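Long-range contact in fuculose-1-phosphate aldolase (Thermus thermophilus, PDB 2FK5), which belongs to the class II aldolase and adducin family and has the alpha/beta fold of its AraD-like clan: residues N28-R32 with H74-Y78. Sequence-based numbering, arbitrary orientation.
Sequences NFSVR and HREVY. With SO4 (sulfate ion), chain C.
His74 reaches from helix 71-80 to strand 28-32 and is gripped at both ring nitrogens. NE2 donates to Asn28 OD1 at 2.6 Å, with an N-H...O angle of 152° and the donor tilted 34° from the amide's carbonyl plane. On the other nitrogen, ND1 lies 2.8 Å from Ser30 OG, which sits near the ring plane at its edge. Bonds at both nitrogens fix the rotation of the imidazole. With chi1 at 64°, Ser30 OG lies between its own backbone N and carbonyl carbon and faces the helix, where it also meets Tyr78 OH at 2.7 Å. These buried polar groups therefore form a continuous hydrogen-bonded chain from amide through imidazole and serine to phenol. Toward partly exposed Arg32 the contact is looser, with van der Waals touches alone between the segments: Arg32 CD rests 3.6 Å from Tyr78 CD2, the two side chains run in opposite directions, and Arg32 NH1 bonds to Gly36 O, outside the two segments. At the far end, Asn28 ND2 donates to O1 of a sulfate ion at 3.1 Å, an anion probably from the crystallisation liquor and also held by Lys46, Ser68, Val69, Ser42 and Gly43. Beside this sulfate-binding pocket, helix 71-80 packs against strand 28-32 of the mixed central sheet in the alpha/beta fold of the class II aldolase/adducin family.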
loop_
_atom_site.group_PDB
_atom_site.type_symbol
_atom_site.label_atom_id
_atom_site.label_comp_id
_atom_site.label_asym_id
_atom_site.label_seq_id
_atom_site.Cartn_x
_atom_site.Cartn_y
_atom_site.Cartn_z
ATOM N N ASN A 28 13.364 10.559 -12.230
ATOM C CA ASN A 28 12.494 10.985 -13.311
ATOM C C ASN A 28 12.473 9.921 -14.389
ATOM O O ASN A 28 13.390 9.108 -14.488
ATOM C CB ASN A 28 12.989 12.319 -13.877
ATOM C CG ASN A 28 14.495 12.398 -13.934
ATOM O OD1 ASN A 28 15.132 11.741 -14.753
ATOM N ND2 ASN A 28 15.079 13.199 -13.042
ATOM N N PHE A 29 11.412 9.895 -15.184
ATOM C CA PHE A 29 11.354 8.925 -16.258
ATOM C C PHE A 29 10.638 9.485 -17.452
ATOM O O PHE A 29 9.862 10.430 -17.335
ATOM C CB PHE A 29 10.723 7.600 -15.811
ATOM C CG PHE A 29 9.753 7.727 -14.683
ATOM C CD1 PHE A 29 8.380 7.708 -14.920
ATOM C CD2 PHE A 29 10.210 7.819 -13.372
ATOM C CE1 PHE A 29 7.479 7.775 -13.856
ATOM C CE2 PHE A 29 9.321 7.888 -12.308
ATOM C CZ PHE A 29 7.955 7.863 -12.551
ATOM N N SER A 30 10.915 8.889 -18.602
ATOM C CA SER A 30 10.339 9.354 -19.852
ATOM C C SER A 30 10.211 8.240 -20.866
ATOM O O SER A 30 10.755 7.140 -20.688
ATOM C CB SER A 30 11.251 10.417 -20.449
ATOM O OG SER A 30 12.511 9.829 -20.764
ATOM N N VAL A 31 9.494 8.546 -21.948
ATOM C CA VAL A 31 9.331 7.617 -23.053
ATOM C C VAL A 31 9.484 8.440 -24.338
ATOM O O VAL A 31 9.165 9.624 -24.368
ATOM C CB VAL A 31 7.943 6.925 -23.067
ATOM C CG1 VAL A 31 7.760 6.111 -21.796
ATOM C CG2 VAL A 31 6.836 7.962 -23.210
ATOM N N ARG A 32 9.997 7.801 -25.373
ATOM C CA ARG A 32 10.191 8.449 -26.671
ATOM C C ARG A 32 8.815 8.568 -27.318
ATOM O O ARG A 32 7.999 7.650 -27.214
ATOM C CB ARG A 32 11.086 7.572 -27.547
ATOM C CG ARG A 32 11.488 8.170 -28.891
ATOM C CD ARG A 32 12.662 9.129 -28.742
ATOM N NE ARG A 32 13.281 9.397 -30.038
ATOM C CZ ARG A 32 12.818 10.274 -30.919
ATOM N NH1 ARG A 32 11.735 10.983 -30.638
ATOM N NH2 ARG A 32 13.416 10.416 -32.095
ATOM N N HIS A 74 18.033 13.155 -20.673
ATOM C CA HIS A 74 17.091 12.300 -21.382
ATOM C C HIS A 74 17.136 12.643 -22.871
ATOM O O HIS A 74 17.215 11.760 -23.722
ATOM C CB HIS A 74 15.676 12.521 -20.853
ATOM C CG HIS A 74 15.441 11.945 -19.490
ATOM N ND1 HIS A 74 14.547 10.920 -19.263
ATOM C CD2 HIS A 74 15.963 12.264 -18.282
ATOM C CE1 HIS A 74 14.529 10.633 -17.974
ATOM N NE2 HIS A 74 15.380 11.434 -17.355
ATOM N N ARG A 75 17.083 13.931 -23.168
ATOM C CA ARG A 75 17.104 14.371 -24.559
ATOM C C ARG A 75 18.326 13.850 -25.312
ATOM O O ARG A 75 18.214 13.337 -26.428
ATOM C CB ARG A 75 17.073 15.899 -24.632
ATOM C CG ARG A 75 17.011 16.424 -26.068
ATOM C CD ARG A 75 16.962 17.930 -26.095
ATOM N NE ARG A 75 18.189 18.510 -25.566
ATOM C CZ ARG A 75 18.432 19.814 -25.523
ATOM N NH1 ARG A 75 17.525 20.669 -25.981
ATOM N NH2 ARG A 75 19.577 20.263 -25.023
ATOM N N GLU A 76 19.496 13.964 -24.691
ATOM C CA GLU A 76 20.728 13.515 -25.328
ATOM C C GLU A 76 20.707 12.009 -25.548
ATOM O O GLU A 76 21.174 11.520 -26.571
ATOM C CB GLU A 76 21.937 13.919 -24.475
ATOM C CG GLU A 76 23.247 13.997 -25.247
ATOM C CD GLU A 76 23.187 14.989 -26.401
ATOM O OE1 GLU A 76 22.617 16.085 -26.212
ATOM O OE2 GLU A 76 23.715 14.676 -27.489
ATOM N N VAL A 77 20.162 11.264 -24.589
ATOM C CA VAL A 77 20.077 9.813 -24.735
ATOM C C VAL A 77 19.201 9.459 -25.933
ATOM O O VAL A 77 19.519 8.560 -26.704
ATOM C CB VAL A 77 19.460 9.138 -23.472
ATOM C CG1 VAL A 77 19.216 7.668 -23.738
ATOM C CG2 VAL A 77 20.383 9.307 -22.280
ATOM N N TYR A 78 18.085 10.158 -26.087
ATOM C CA TYR A 78 17.200 9.870 -27.204
ATOM C C TYR A 78 17.835 10.301 -28.526
ATOM O O TYR A 78 17.637 9.656 -29.550
ATOM C CB TYR A 78 15.857 10.562 -27.007
ATOM C CG TYR A 78 15.030 9.919 -25.917
ATOM C CD1 TYR A 78 14.473 10.685 -24.900
ATOM C CD2 TYR A 78 14.811 8.543 -25.908
ATOM C CE1 TYR A 78 13.707 10.092 -23.886
ATOM C CE2 TYR A 78 14.048 7.937 -24.900
ATOM C CZ TYR A 78 13.503 8.724 -23.895
ATOM O OH TYR A 78 12.764 8.141 -22.887
HETATM S S SO4 C . 13.370 16.417 -11.022
HETATM O O1 SO4 C . 13.168 15.431 -12.168
HETATM O O2 SO4 C . 13.587 17.791 -11.648
HETATM O O3 SO4 C . 12.157 16.482 -10.297
HETATM O O4 SO4 C . 14.625 16.062 -10.457
#